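Local coordinates for protein peroxiredoxin (Clostridioides difficile, PDB 6TSB) that hydrolyses chitin through the family 18 glycosidase domain modelled here, the chitinase part of a spore coat protein whose other part is probably a thiol-specific peroxidase, at residues 35-40 against 53-58; 49-54 against 86-91. All blocks are in the same frame, centred on the assembly; numbering follows the deposited sequence.

Contact 1: residues 35-40 against 53-58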
loop_
_atom_site.group_PDB
_atom_site.type_symbol
_atom_site.label_atom_id
_atom_site.label_comp_id
_atom_site.label_asym_id
_atom_site.label_seq_id
_atom_site.Cartn_x
_atom_site.Cartn_y
_atom_site.Cartn_z
ATOM N N ASN A 35 19.875 25.952 -1.804
ATOM C CA ASN A 35 18.714 26.050 -0.882
ATOM C C ASN A 35 17.447 25.666 -1.648
ATOM O O ASN A 35 16.675 26.538 -2.019
ATOM C CB ASN A 35 18.651 27.466 -0.299
ATOM C CG ASN A 35 18.655 27.475 1.213
ATOM O OD1 ASN A 35 19.520 28.100 1.834
ATOM N ND2 ASN A 35 17.703 26.770 1.803
ATOM N N PRO A 36 17.151 24.361 -1.860
ATOM C CA PRO A 36 16.247 23.928 -2.926
ATOM C C PRO A 36 14.796 24.352 -2.663
ATOM O O PRO A 36 14.386 24.339 -1.526
ATOM C CB PRO A 36 16.364 22.400 -2.940
ATOM C CG PRO A 36 16.734 22.057 -1.520
ATOM C CD PRO A 36 17.552 23.231 -1.009
ATOM N N ILE A 37 14.095 24.743 -3.728
ATOM C CA ILE A 37 12.853 25.553 -3.658
ATOM C C ILE A 37 11.692 24.660 -4.046
ATOM O O ILE A 37 11.913 23.604 -4.700
ATOM C CB ILE A 37 12.902 26.818 -4.536
ATOM C CG1 ILE A 37 12.963 26.515 -6.032
ATOM C CG2 ILE A 37 14.013 27.765 -4.113
ATOM C CD1 ILE A 37 12.771 27.759 -6.891
ATOM N N VAL A 38 10.501 25.056 -3.611
ATOM C CA VAL A 38 9.232 24.375 -3.978
ATOM C C VAL A 38 8.369 25.385 -4.727
ATOM O O VAL A 38 8.195 26.515 -4.226
ATOM C CB VAL A 38 8.499 23.835 -2.741
ATOM C CG1 VAL A 38 7.276 23.063 -3.158
ATOM C CG2 VAL A 38 9.391 22.946 -1.891
ATOM N N ALA A 39 7.766 24.947 -5.816
ATOM C CA ALA A 39 6.947 25.814 -6.674
ATOM C C ALA A 39 5.757 25.033 -7.212
ATOM O O ALA A 39 5.871 23.800 -7.295
ATOM C CB ALA A 39 7.796 26.346 -7.797
ATOM N N GLU A 40 4.682 25.753 -7.577
ATOM C CA GLU A 40 3.586 25.219 -8.411
ATOM C C GLU A 40 3.248 26.187 -9.538
ATOM O O GLU A 40 3.296 27.415 -9.325
ATOM C CB GLU A 40 2.321 24.968 -7.596
ATOM C CG GLU A 40 2.559 24.137 -6.357
ATOM C CD GLU A 40 1.302 23.736 -5.597
ATOM O OE1 GLU A 40 0.936 24.469 -4.636
ATOM O OE2 GLU A 40 0.700 22.705 -5.963
ATOM N N LEU A 53 3.438 26.786 1.850
ATOM C CA LEU A 53 4.083 25.571 1.293
ATOM C C LEU A 53 5.143 25.898 0.221
ATOM O O LEU A 53 6.039 25.025 0.014
ATOM C CB LEU A 53 3.005 24.678 0.680
ATOM C CG LEU A 53 1.989 24.063 1.638
ATOM C CD1 LEU A 53 1.006 23.221 0.846
ATOM C CD2 LEU A 53 2.686 23.212 2.697
ATOM N N LEU A 54 5.056 27.063 -0.437
ATOM C CA LEU A 54 5.717 27.356 -1.742
ATOM C C LEU A 54 6.744 28.482 -1.591
ATOM O O LEU A 54 6.462 29.414 -0.837
ATOM C CB LEU A 54 4.645 27.768 -2.748
ATOM C CG LEU A 54 3.491 26.786 -2.873
ATOM C CD1 LEU A 54 2.503 27.254 -3.929
ATOM C CD2 LEU A 54 4.005 25.393 -3.179
ATOM N N ASP A 55 7.883 28.389 -2.297
ATOM C CA ASP A 55 8.849 29.509 -2.463
ATOM C C ASP A 55 8.413 30.363 -3.657
ATOM O O ASP A 55 8.802 31.544 -3.732
ATOM C CB ASP A 55 10.282 29.005 -2.672
ATOM C CG ASP A 55 10.860 28.206 -1.517
ATOM O OD1 ASP A 55 11.278 28.847 -0.554
ATOM O OD2 ASP A 55 10.883 26.951 -1.608
ATOM N N ALA A 56 7.682 29.765 -4.597
ATOM C CA ALA A 56 7.300 30.438 -5.848
ATOM C C ALA A 56 6.062 29.794 -6.467
ATOM O O ALA A 56 5.849 28.565 -6.338
ATOM C CB ALA A 56 8.452 30.400 -6.807
ATOM N N VAL A 57 5.268 30.652 -7.088
ATOM C CA VAL A 57 4.045 30.312 -7.861
ATOM C C VAL A 57 4.275 30.809 -9.289
ATOM O O VAL A 57 4.836 31.951 -9.480
ATOM C CB VAL A 57 2.780 30.936 -7.235
ATOM C CG1 VAL A 57 2.446 30.266 -5.922
ATOM C CG2 VAL A 57 2.908 32.438 -7.027
ATOM N N ILE A 58 3.870 29.987 -10.248
ATOM C CA ILE A 58 4.041 30.293 -11.687
ATOM C C ILE A 58 2.634 30.370 -12.253
ATOM O O ILE A 58 2.022 29.318 -12.411
ATOM C CB ILE A 58 4.920 29.255 -12.419
ATOM C CG1 ILE A 58 6.297 29.076 -11.777
ATOM C CG2 ILE A 58 5.052 29.649 -13.872
ATOM C CD1 ILE A 58 7.217 28.105 -12.522
HETATM O O HOH W 1 12.081 25.122 0.259
#
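D55 turns its carboxylate back onto the start of strand 37-40. CG stands anti to the backbone carbonyl carbon, beside the backbone N (chi1 -62°); from there OD2 accepts from V38 N at 2.8 Å through its anti lone pair, while a water donates to both OD2 and P36 O. In return D55 N donates to V38 O over 2.7 Å, and A56 N adds a weak bond to the same oxygen. I37 crosses the D55 side chain obliquely, I37 CB lying 3.6 Å from D55 OD2. L54 lies across both V38 and E40 at about a right angle: its CD2 is 4.0 Å from V38 CG1, and CD1 comes to 3.3 Å from E40 OE1. E40 OE2 bonds to S331 OG of the second subunit. The strand pairing continues: E40 N bonds to A56 O, and I58 N to E40 O at 2.8 Å, while A39 CB and A56 CB share a face, 4.2 Å apart. Parallel bridges A39-A56 and E40-V57, strand axes at 29°, mark adjacent strands of a family 18 TIM barrel; the other edge of strand 37-40 pairs in parallel with the second subunit, consistent with a barrel completed by that chain.

Contact 2: residues 49-54 against 86-91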
loop_
_atom_site.group_PDB
_atom_site.type_symbol
_atom_site.label_atom_id
_atom_site.label_comp_id
_atom_site.label_asym_id
_atom_site.label_seq_id
_atom_site.Cartn_x
_atom_site.Cartn_y
_atom_site.Cartn_z
ATOM N N VAL A 49 -4.432 27.965 -3.412
ATOM C CA VAL A 49 -2.961 28.006 -3.234
ATOM C C VAL A 49 -2.643 28.365 -1.776
ATOM O O VAL A 49 -3.232 29.333 -1.274
ATOM C CB VAL A 49 -2.335 28.988 -4.236
ATOM C CG1 VAL A 49 -0.885 29.276 -3.913
ATOM C CG2 VAL A 49 -2.481 28.452 -5.653
ATOM N N ASP A 50 -1.716 27.616 -1.160
ATOM C CA ASP A 50 -1.184 27.863 0.205
ATOM C C ASP A 50 0.228 28.423 0.059
ATOM O O ASP A 50 1.182 27.627 -0.124
ATOM C CB ASP A 50 -1.270 26.589 1.068
ATOM C CG ASP A 50 -0.777 26.734 2.513
ATOM O OD1 ASP A 50 -0.277 27.840 2.893
ATOM O OD2 ASP A 50 -0.913 25.746 3.273
ATOM N N ALA A 51 0.374 29.738 0.153
ATOM C CA ALA A 51 1.685 30.417 0.037
ATOM C C ALA A 51 2.740 29.789 0.965
ATOM O O ALA A 51 3.952 29.865 0.653
ATOM C CB ALA A 51 1.513 31.873 0.359
ATOM N N GLN A 52 2.312 29.308 2.128
ATOM C CA GLN A 52 3.198 28.828 3.225
ATOM C C GLN A 52 3.994 27.600 2.754
ATOM O O GLN A 52 5.095 27.417 3.252
ATOM C CB GLN A 52 2.367 28.501 4.480
ATOM C CG GLN A 52 1.568 29.683 5.037
ATOM C CD GLN A 52 2.436 30.908 5.175
ATOM O OE1 GLN A 52 2.101 31.994 4.700
ATOM N NE2 GLN A 52 3.614 30.718 5.748
ATOM N N LEU A 53 3.438 26.786 1.850
ATOM C CA LEU A 53 4.083 25.571 1.293
ATOM C C LEU A 53 5.143 25.898 0.221
ATOM O O LEU A 53 6.039 25.025 0.014
ATOM C CB LEU A 53 3.005 24.678 0.680
ATOM C CG LEU A 53 1.989 24.063 1.638
ATOM C CD1 LEU A 53 1.006 23.221 0.846
ATOM C CD2 LEU A 53 2.686 23.212 2.697
ATOM N N LEU A 54 5.056 27.063 -0.437
ATOM C CA LEU A 54 5.717 27.356 -1.742
ATOM C C LEU A 54 6.744 28.482 -1.591
ATOM O O LEU A 54 6.462 29.414 -0.837
ATOM C CB LEU A 54 4.645 27.768 -2.748
ATOM C CG LEU A 54 3.491 26.786 -2.873
ATOM C CD1 LEU A 54 2.503 27.254 -3.929
ATOM C CD2 LEU A 54 4.005 25.393 -3.179
ATOM N N GLY A 86 0.943 39.854 0.182
ATOM C CA GLY A 86 0.553 40.580 1.405
ATOM C C GLY A 86 1.113 39.889 2.637
ATOM O O GLY A 86 1.998 40.452 3.258
ATOM N N GLU A 87 0.667 38.668 2.918
ATOM C CA GLU A 87 1.053 37.900 4.134
ATOM C C GLU A 87 2.386 37.163 3.928
ATOM O O GLU A 87 2.975 36.775 4.942
ATOM C CB GLU A 87 -0.052 36.912 4.530
ATOM C CG GLU A 87 -1.223 37.574 5.251
ATOM C CD GLU A 87 -2.146 36.681 6.074
ATOM O OE1 GLU A 87 -1.679 35.670 6.622
ATOM O OE2 GLU A 87 -3.344 37.020 6.187
ATOM N N LYS A 88 2.857 36.952 2.693
ATOM C CA LYS A 88 4.197 36.338 2.439
ATOM C C LYS A 88 4.972 37.163 1.410
ATOM O O LYS A 88 5.096 36.763 0.254
ATOM C CB LYS A 88 4.057 34.865 2.026
ATOM C CG LYS A 88 5.371 34.096 2.064
ATOM C CD LYS A 88 5.241 32.591 2.124
ATOM C CE LYS A 88 6.598 31.927 2.262
ATOM N NZ LYS A 88 6.675 30.674 1.480
ATOM N N PRO A 89 5.570 38.315 1.801
ATOM C CA PRO A 89 6.216 39.213 0.838
ATOM C C PRO A 89 7.401 38.590 0.070
ATOM O O PRO A 89 7.774 39.117 -0.966
ATOM C CB PRO A 89 6.710 40.398 1.685
ATOM C CG PRO A 89 5.958 40.274 2.990
ATOM C CD PRO A 89 5.686 38.799 3.184
ATOM N N SER A 90 7.961 37.493 0.586
ATOM C CA SER A 90 9.106 36.762 -0.017
ATOM C C SER A 90 8.631 35.778 -1.104
ATOM O O SER A 90 9.499 35.176 -1.761
ATOM C CB SER A 90 9.875 36.040 1.064
ATOM O OG SER A 90 9.128 34.938 1.561
ATOM N N LEU A 91 7.319 35.548 -1.246
ATOM C CA LEU A 91 6.786 34.649 -2.298
ATOM C C LEU A 91 7.149 35.271 -3.642
ATOM O O LEU A 91 7.062 36.519 -3.775
ATOM C CB LEU A 91 5.273 34.468 -2.160
ATOM C CG LEU A 91 4.607 33.606 -3.224
ATOM C CD1 LEU A 91 4.944 32.142 -3.038
ATOM C CD2 LEU A 91 3.100 33.784 -3.207
#
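K88 reaches across to the turn at 51-54 and places its ammonium between two backbone carbonyls. From CB the chain leaves with CG anti to the backbone N (chi1 -167°) and stays extended through CE. CD is the first atom to touch: it lies 3.4 Å from A51 O and 4.2 Å from A51 CB, with Q52 OE1 at 4.1 Å where the two long side chains pass obliquely. CE follows beside the same carbonyl, 3.7 Å from A51 O, and the chain bends at chi4 to bring NZ to its acceptors. NZ donates to L54 O at 2.6 Å and to A51 O at 3.0 Å, lying tilted from each carbonyl plane by 28° and 26° respectively. A51 O also accepts from L54 N, which reaches it from the opposite face of its plane. At the start of the turn D50 OD1 accepts from Q52 N, forming an Asx turn. L91 supplies the apolar part, CD2 packing near A51 CB and CD1 lying 3.8 Å from L54 O. K88 and L91 are the first and last residues of a type I turn, closed by L91 N to K88 O, and both side chains meet A51 and L54. Two neutral carbonyls thus receive the charged amine, a pattern that would probably favour the protonated lysine and that ties together the loops leading into strands 56-64 and 92-98.

How the contacts relate
The two contacts share L53 and L54, where the 49-54 loop passes into the approach to strand 56-64. Contact 1 is buried and joins neighbouring barrel strands chiefly by backbone hydrogen bonds; contact 2 is smaller and only partly buried, joining loops by a charged side chain on carbonyls. Their centres lie about 9 Å apart, that of contact 2 about 21 Å from the centre of the chain, that of contact 1 about 13 Å. L91 connects them, its CD1 3.9 Å from A56 N. Both touch the second subunit, contact 1 by continuing its sheet, since strand 37-40 pairs in parallel with one there, contact 2 by loop packing and the shared L53 O to S347 OG bond.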